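Local coordinates for protein cytochrome c (Hydrogenophilus thermoluteolus, PDB 2D0S) that probably carries electrons between redox partners by means of a single heme c that is covalently attached to the chain, at residues 13-17 with 18-22; 35-38 with 39-43; 66-69 with 70-74. One frame throughout, in Å; residues are numbered along the deposited sequence.

Contact 1: residues 13-17 with 18-22; sequences CHAID and KKLVG. With HEC (heme c), chain B.
C13 and G22 close this heme-binding loop on itself: G22 N donates to C13 O over 2.8 Å, with an N-H...O angle of 160°. Beside this bond L20 lays CB against C13 O, and its CG lies 4.2 Å from A15 CB. A water inside the turn accepts from A15 N (3.0 Å from the water oxygen) and donates to the carbonyl oxygens of G22 and, over an unusually short distance, K18, linking three backbone groups across the turn. H14 is the side chain to follow. Its CB points away from residues 18-22, but CG stands anti to the carbonyl carbon (chi1 -68°), which brings the ring back alongside G22. ND1 lies 3.7 Å from G22 C and is hydrogen-bonded to P23 O, a bond that, with the iron on NE2, is likely to limit the turning of the imidazole. CD2 and CE1 straddle the metal line, and at the tip NE2 binds the heme iron at 2.0 Å, with M57 SD as the other axial ligand. C13 holds the same heme by its edge: SG is bonded covalently to CAC of the heme. Together with C10, the other cysteine attached to heme, this is the CXXCH motif of c-type cytochromes. G22, without a side chain, brings CA to 3.8 Å from heme C2D. The loop runs between helix 2-7 and helix 25-31; the H14 ring meets that of Y25, and backbone hydrogen bonds between A15 and Y25 and between I16 and K26 tie it to the start of helix 25-31.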
# COMPACT_ATOMS: atom_id res chain seq x y z
N CYS A 13 -6.65 -7.23 0.69
CA CYS A 13 -5.76 -7.66 -0.39
C CYS A 13 -4.29 -7.77 -0.00
O CYS A 13 -3.48 -8.15 -0.82
CB CYS A 13 -5.89 -6.66 -1.52
SG CYS A 13 -7.39 -6.60 -2.55
N HIS A 14 -3.94 -7.30 1.20
CA HIS A 14 -2.56 -7.20 1.64
C HIS A 14 -2.51 -7.68 3.08
O HIS A 14 -3.35 -7.30 3.89
CB HIS A 14 -2.04 -5.72 1.65
CG HIS A 14 -1.91 -5.09 0.30
ND1 HIS A 14 -0.82 -5.30 -0.51
CD2 HIS A 14 -2.64 -4.12 -0.30
CE1 HIS A 14 -0.92 -4.55 -1.59
NE2 HIS A 14 -2.04 -3.84 -1.51
N ALA A 15 -1.43 -8.35 3.44
CA ALA A 15 -1.15 -8.69 4.82
C ALA A 15 0.26 -8.26 5.15
O ALA A 15 1.07 -8.06 4.26
CB ALA A 15 -1.32 -10.22 5.05
N ILE A 16 0.57 -8.17 6.42
CA ILE A 16 1.91 -7.80 6.87
C ILE A 16 2.97 -8.80 6.36
O ILE A 16 3.95 -8.40 5.76
CB ILE A 16 1.94 -7.59 8.41
CG1 ILE A 16 0.99 -6.44 8.79
CG2 ILE A 16 3.39 -7.33 8.92
CD1 ILE A 16 1.10 -6.02 10.21
N ASP A 17 2.81 -10.06 6.74
CA ASP A 17 3.78 -11.12 6.46
C ASP A 17 3.54 -12.20 5.39
O ASP A 17 4.37 -13.08 5.23
CB ASP A 17 3.96 -11.77 7.85
CG ASP A 17 2.72 -11.53 8.79
OD1 ASP A 17 2.89 -10.82 9.84
OD2 ASP A 17 1.55 -11.97 8.43
N LYS A 18 2.45 -12.10 4.64
CA LYS A 18 2.20 -13.08 3.56
C LYS A 18 1.49 -12.43 2.39
O LYS A 18 0.96 -11.31 2.50
CB LYS A 18 1.47 -14.34 3.99
CG LYS A 18 0.33 -14.11 4.91
CD LYS A 18 0.47 -15.01 6.14
CE LYS A 18 -0.01 -16.42 5.83
NZ LYS A 18 -1.28 -16.39 5.00
N LYS A 19 1.57 -13.10 1.23
CA LYS A 19 0.94 -12.59 0.02
C LYS A 19 -0.50 -13.07 -0.16
O LYS A 19 -0.85 -14.17 0.19
CB LYS A 19 1.79 -12.80 -1.26
CG LYS A 19 2.54 -14.08 -1.28
CD LYS A 19 2.33 -14.88 -2.59
CE LYS A 19 2.37 -16.42 -2.29
NZ LYS A 19 3.00 -17.24 -3.38
N LEU A 20 -1.31 -12.17 -0.67
CA LEU A 20 -2.71 -12.35 -0.84
C LEU A 20 -2.82 -11.93 -2.29
O LEU A 20 -1.90 -12.17 -3.05
CB LEU A 20 -3.53 -11.45 0.07
CG LEU A 20 -3.30 -11.55 1.61
CD1 LEU A 20 -4.49 -11.00 2.32
CD2 LEU A 20 -3.05 -13.00 2.10
N VAL A 21 -3.83 -11.16 -2.64
CA VAL A 21 -3.85 -10.57 -3.97
C VAL A 21 -2.60 -9.63 -4.24
O VAL A 21 -2.02 -9.64 -5.36
CB VAL A 21 -5.13 -9.80 -4.18
CG1 VAL A 21 -5.35 -9.57 -5.64
CG2 VAL A 21 -6.30 -10.56 -3.56
N GLY A 22 -2.30 -8.74 -3.29
CA GLY A 22 -1.22 -7.78 -3.49
C GLY A 22 -0.05 -8.23 -2.68
O GLY A 22 -0.17 -9.20 -1.85
FE HEC B . -2.63 -2.37 -2.74
CHA HEC B . 0.16 -2.80 -4.70
CHB HEC B . -0.94 -0.32 -0.65
CHC HEC B . -5.59 -1.58 -1.22
CHD HEC B . -4.22 -4.89 -4.51
NA HEC B . -0.79 -1.71 -2.66
C1A HEC B . 0.24 -2.00 -3.57
C2A HEC B . 1.43 -1.30 -3.15
C3A HEC B . 1.15 -0.64 -2.00
C4A HEC B . -0.26 -0.87 -1.69
CMA HEC B . 2.12 0.26 -1.17
CAA HEC B . 2.81 -1.37 -3.88
CBA HEC B . 2.76 -0.35 -5.02
CGA HEC B . 3.89 -0.54 -5.99
O1A HEC B . 4.89 -1.21 -5.65
O2A HEC B . 3.81 0.03 -7.09
NB HEC B . -3.19 -1.17 -1.24
C1B HEC B . -2.32 -0.38 -0.51
C2B HEC B . -3.11 0.43 0.38
C3B HEC B . -4.40 0.07 0.25
C4B HEC B . -4.46 -0.91 -0.82
CMB HEC B . -2.47 1.38 1.42
CAB HEC B . -5.65 0.57 1.05
CBB HEC B . -5.80 2.10 0.99
NC HEC B . -4.50 -3.11 -2.84
C1C HEC B . -5.59 -2.64 -2.10
C2C HEC B . -6.73 -3.49 -2.36
C3C HEC B . -6.39 -4.28 -3.43
C4C HEC B . -4.96 -4.13 -3.63
CMC HEC B . -8.15 -3.09 -1.90
CAC HEC B . -7.19 -5.43 -4.16
CBC HEC B . -8.71 -5.27 -4.32
ND HEC B . -2.11 -3.65 -4.42
C1D HEC B . -2.97 -4.58 -4.99
C2D HEC B . -2.29 -5.23 -6.08
C3D HEC B . -0.92 -4.60 -6.11
C4D HEC B . -0.90 -3.63 -5.04
CMD HEC B . -2.87 -6.32 -7.00
CAD HEC B . 0.21 -4.84 -7.10
CBD HEC B . 0.10 -3.74 -8.15
CGD HEC B . 1.23 -3.95 -9.14
O1D HEC B . 1.52 -5.14 -9.42
O2D HEC B . 1.84 -2.94 -9.63
O HOH W 1 -0.18 -9.63 0.99

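Contact 2: residues 35-38 with 39-43; sequences ADVP and KLVEK. With HEC (heme c), chain B.
D36 occupies the N-cap of helix 37-46, yet its carboxylate makes no capping bond. It lies side by side with K39 instead, OD2 3.6 Å from K39 CE, while the charged K39 NZ stays 4.7 Å from OD2; OD1 is taken by T33 N. The D36 carbonyl does enter the helix, accepting from L40 N at 3.2 Å, and V37 O takes V41 N in the next i to i+4 bond. On the buried side V41 CG2 rests on V37 CG1 at 4.0 Å. In this class I cytochrome c fold the helix comes to the propionate edge of the heme through L40 and K43. L40 CD2 touches heme CBA, the middle of one propionate arm, at 3.9 Å. K43 leaves the helix with CG anti to its N (chi1 179°), bends at CB-CG, and runs along that arm until NZ comes between the two propionates. There NZ donates to heme O2D at 2.7 Å and to heme O2A at 2.9 Å, one ammonium group gripping both carboxylates and probably offsetting their charge. A leucine here would probably leave both carboxylates without this cationic mate and freer to turn. E42, on another side of the helix, sends OE2 to a salt bridge with K45 NZ.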
# COMPACT_ATOMS: atom_id res chain seq x y z
N ALA A 35 12.07 7.46 0.75
CA ALA A 35 12.34 8.34 -0.38
C ALA A 35 11.20 8.25 -1.33
O ALA A 35 10.99 9.17 -2.13
CB ALA A 35 13.62 7.98 -1.09
N ASP A 36 10.55 7.05 -1.33
CA ASP A 36 9.50 6.75 -2.33
C ASP A 36 8.06 7.04 -1.94
O ASP A 36 7.16 6.60 -2.60
CB ASP A 36 9.62 5.25 -2.68
CG ASP A 36 10.97 4.90 -3.27
OD1 ASP A 36 11.67 4.06 -2.68
OD2 ASP A 36 11.31 5.47 -4.34
N VAL A 37 7.85 7.69 -0.81
CA VAL A 37 6.49 7.91 -0.32
C VAL A 37 5.57 8.58 -1.34
O VAL A 37 4.43 8.15 -1.50
CB VAL A 37 6.45 8.67 1.02
CG1 VAL A 37 4.98 9.20 1.33
CG2 VAL A 37 6.95 7.78 2.16
N PRO A 38 6.04 9.69 -1.99
CA PRO A 38 5.09 10.40 -2.91
C PRO A 38 4.63 9.51 -4.01
O PRO A 38 3.49 9.63 -4.45
CB PRO A 38 5.95 11.55 -3.51
CG PRO A 38 7.10 11.75 -2.53
CD PRO A 38 7.34 10.39 -1.86
N LYS A 39 5.56 8.69 -4.53
CA LYS A 39 5.28 7.73 -5.65
C LYS A 39 4.26 6.66 -5.27
O LYS A 39 3.29 6.41 -5.99
CB LYS A 39 6.61 7.07 -6.10
CG LYS A 39 6.47 5.92 -7.07
CD LYS A 39 7.41 4.72 -6.70
CE LYS A 39 8.89 4.99 -6.99
NZ LYS A 39 9.12 5.16 -8.47
N LEU A 40 4.42 6.08 -4.09
CA LEU A 40 3.50 5.05 -3.61
C LEU A 40 2.11 5.59 -3.37
O LEU A 40 1.11 4.89 -3.61
CB LEU A 40 4.05 4.38 -2.33
CG LEU A 40 5.32 3.63 -2.59
CD1 LEU A 40 5.90 3.09 -1.29
CD2 LEU A 40 5.01 2.51 -3.54
N VAL A 41 2.03 6.77 -2.77
CA VAL A 41 0.78 7.41 -2.53
C VAL A 41 -0.02 7.60 -3.83
O VAL A 41 -1.21 7.31 -3.84
CB VAL A 41 0.97 8.79 -1.78
CG1 VAL A 41 -0.33 9.64 -1.84
CG2 VAL A 41 1.39 8.55 -0.33
N GLU A 42 0.62 8.05 -4.90
CA GLU A 42 -0.06 8.17 -6.22
C GLU A 42 -0.57 6.81 -6.74
O GLU A 42 -1.67 6.70 -7.29
CB GLU A 42 0.85 8.83 -7.28
CG GLU A 42 0.33 10.17 -7.84
CD GLU A 42 -0.16 11.15 -6.71
OE1 GLU A 42 0.67 11.59 -5.85
OE2 GLU A 42 -1.39 11.45 -6.67
N LYS A 43 0.26 5.78 -6.57
CA LYS A 43 -0.10 4.41 -6.97
C LYS A 43 -1.39 3.89 -6.23
O LYS A 43 -2.23 3.23 -6.81
CB LYS A 43 1.11 3.48 -6.71
CG LYS A 43 0.88 2.00 -7.05
CD LYS A 43 0.44 1.80 -8.52
CE LYS A 43 0.33 0.31 -8.85
NZ LYS A 43 1.71 -0.34 -9.07
FE HEC B . -2.63 -2.37 -2.74
CHA HEC B . 0.16 -2.80 -4.70
CHB HEC B . -0.94 -0.32 -0.65
CHC HEC B . -5.59 -1.58 -1.22
CHD HEC B . -4.22 -4.89 -4.51
NA HEC B . -0.79 -1.71 -2.66
C1A HEC B . 0.24 -2.00 -3.57
C2A HEC B . 1.43 -1.30 -3.15
C3A HEC B . 1.15 -0.64 -2.00
C4A HEC B . -0.26 -0.87 -1.69
CMA HEC B . 2.12 0.26 -1.17
CAA HEC B . 2.81 -1.37 -3.88
CBA HEC B . 2.76 -0.35 -5.02
CGA HEC B . 3.89 -0.54 -5.99
O1A HEC B . 4.89 -1.21 -5.65
O2A HEC B . 3.81 0.03 -7.09
NB HEC B . -3.19 -1.17 -1.24
C1B HEC B . -2.32 -0.38 -0.51
C2B HEC B . -3.11 0.43 0.38
C3B HEC B . -4.40 0.07 0.25
C4B HEC B . -4.46 -0.91 -0.82
CMB HEC B . -2.47 1.38 1.42
CAB HEC B . -5.65 0.57 1.05
CBB HEC B . -5.80 2.10 0.99
NC HEC B . -4.50 -3.11 -2.84
C1C HEC B . -5.59 -2.64 -2.10
C2C HEC B . -6.73 -3.49 -2.36
C3C HEC B . -6.39 -4.28 -3.43
C4C HEC B . -4.96 -4.13 -3.63
CMC HEC B . -8.15 -3.09 -1.90
CAC HEC B . -7.19 -5.43 -4.16
CBC HEC B . -8.71 -5.27 -4.32
ND HEC B . -2.11 -3.65 -4.42
C1D HEC B . -2.97 -4.58 -4.99
C2D HEC B . -2.29 -5.23 -6.08
C3D HEC B . -0.92 -4.60 -6.11
C4D HEC B . -0.90 -3.63 -5.04
CMD HEC B . -2.87 -6.32 -7.00
CAD HEC B . 0.21 -4.84 -7.10
CBD HEC B . 0.10 -3.74 -8.15
CGD HEC B . 1.23 -3.95 -9.14
O1D HEC B . 1.52 -5.14 -9.42
O2D HEC B . 1.84 -2.94 -9.63
O HOH W 2 8.81 9.19 -4.81

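Contact 3: residues 66-69 with 70-74; sequences ADIE and KIVRW
E69 and R73, one helical turn apart, form a salt bridge within helix 65-75. Their side chains run side by side in the same direction: E69 stands extended with CG anti to the backbone N (chi1 -176°), out from the helix, and R73 leans back over the turn to meet its carboxylate. A single oxygen does the work: OE1 accepts from R73 NE at 3.0 Å on its anti lone pair, turned away from OE2, and from R73 NH2 at 3.2 Å, also on the anti side but well out of the carboxylate plane. The guanidinium thus offers its NE edge side-on, with OE1 almost exactly in its plane, while the two flat groups are twisted 59° against each other. The NE bond is the straighter, at 158°, and the pair of bonds is likely to limit rotation of the guanidinium. K70, its chain leading away from residues 66-69, reaches a second salt bridge, from NZ to D1 OD2.

Backbone hydrogen bonds follow the i to i+4 pattern of an alpha helix: K70 N to A66 O, I71 N to D67 O, V72 N to I68 O at 2.9 Å, and R73 N to E69 O, also 2.9 Å. Side chain meets backbone where I71 CG1 lies beside D67 O at 3.5 Å.

The apolar contact is on the buried side, where I68 CG2 approaches V72 CG2 at 4.3 Å.

Helix 65-75 touches two other helices. D67 and I71 face L4 of helix 2-7, the meeting of first and last helices that marks the cytochrome c fold, and I71 also touches heme. On another flank I68 packs on V44, while E69 and R73 cover V37 of helix 37-46.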
# COMPACT_ATOMS: atom_id res chain seq x y z
N ALA A 66 -4.28 12.27 2.69
CA ALA A 66 -3.62 12.33 3.99
C ALA A 66 -3.64 10.99 4.69
O ALA A 66 -2.68 10.63 5.37
CB ALA A 66 -4.28 13.36 4.85
N ASP A 67 -4.73 10.25 4.53
CA ASP A 67 -4.82 8.93 5.13
C ASP A 67 -3.97 7.95 4.42
O ASP A 67 -3.27 7.17 5.07
CB ASP A 67 -6.24 8.43 5.13
CG ASP A 67 -7.11 9.18 6.12
OD1 ASP A 67 -6.57 9.90 6.98
OD2 ASP A 67 -8.34 9.02 6.05
N ILE A 68 -4.01 7.99 3.09
CA ILE A 68 -3.17 7.11 2.32
C ILE A 68 -1.69 7.30 2.73
O ILE A 68 -0.99 6.33 2.98
CB ILE A 68 -3.32 7.34 0.80
CG1 ILE A 68 -4.72 6.96 0.35
CG2 ILE A 68 -2.29 6.51 0.06
CD1 ILE A 68 -5.03 7.34 -1.09
N GLU A 69 -1.23 8.54 2.81
CA GLU A 69 0.18 8.78 3.15
C GLU A 69 0.56 8.24 4.54
O GLU A 69 1.59 7.63 4.71
CB GLU A 69 0.52 10.26 3.05
CG GLU A 69 1.99 10.58 3.30
CD GLU A 69 2.22 12.08 3.43
OE1 GLU A 69 3.22 12.48 4.00
OE2 GLU A 69 1.33 12.83 3.03
N LYS A 70 -0.30 8.46 5.52
CA LYS A 70 -0.18 7.81 6.82
C LYS A 70 0.03 6.26 6.71
O LYS A 70 0.89 5.69 7.37
CB LYS A 70 -1.44 8.11 7.64
CG LYS A 70 -1.27 8.15 9.13
CD LYS A 70 -2.32 9.17 9.77
CE LYS A 70 -2.34 9.12 11.31
NZ LYS A 70 -1.77 7.82 11.91
N ILE A 71 -0.80 5.58 5.92
CA ILE A 71 -0.71 4.12 5.85
C ILE A 71 0.63 3.77 5.20
O ILE A 71 1.41 2.99 5.74
CB ILE A 71 -1.87 3.51 5.07
CG1 ILE A 71 -3.22 3.76 5.81
CG2 ILE A 71 -1.61 1.95 4.79
CD1 ILE A 71 -4.52 3.62 4.85
N VAL A 72 0.98 4.51 4.15
CA VAL A 72 2.18 4.22 3.42
C VAL A 72 3.45 4.42 4.26
O VAL A 72 4.34 3.55 4.27
CB VAL A 72 2.25 4.97 2.09
CG1 VAL A 72 3.67 4.99 1.58
CG2 VAL A 72 1.28 4.30 1.02
N ARG A 73 3.50 5.47 5.06
CA ARG A 73 4.70 5.67 5.89
C ARG A 73 4.81 4.57 6.93
O ARG A 73 5.89 4.13 7.26
CB ARG A 73 4.73 7.07 6.52
CG ARG A 73 4.91 8.17 5.50
CD ARG A 73 5.15 9.59 6.16
NE ARG A 73 5.24 10.64 5.14
CZ ARG A 73 6.35 10.97 4.49
NH1 ARG A 73 7.49 10.38 4.79
NH2 ARG A 73 6.34 11.93 3.57
N TRP A 74 3.66 4.07 7.40
CA TRP A 74 3.66 2.97 8.35
C TRP A 74 4.13 1.64 7.70
O TRP A 74 4.98 0.96 8.24
CB TRP A 74 2.29 2.82 9.01
CG TRP A 74 2.13 1.53 9.69
CD1 TRP A 74 2.73 1.13 10.85
CD2 TRP A 74 1.42 0.37 9.19
NE1 TRP A 74 2.39 -0.16 11.14
CE2 TRP A 74 1.59 -0.65 10.13
CE3 TRP A 74 0.67 0.11 8.04
CZ2 TRP A 74 1.07 -1.92 9.94
CZ3 TRP A 74 0.14 -1.10 7.87
CH2 TRP A 74 0.30 -2.12 8.82

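How the contacts relate
The three contacts come in series along the chain: the heme-binding loop 13-22, then the start of helix 37-46, then helix 65-75. Contacts 2 and 3 are neighbours, centres about 10 Å apart, because their helices pack directly: V41 CG2 lies 3.7 Å from E69 CA, and L40 CB 4.0 Å from V72 CG1. Contact 1 lies across the chain's centre, about 19 Å from contact 2 and 17 Å from contact 3, centre to centre. It touches contact 3 where I16 CD1 packs on W74 CZ2. Contacts 1 and 2 do not touch but share the heme, one through iron and thioether, the other through the propionates; contact 3 reaches it through I71, so all three border the cofactor.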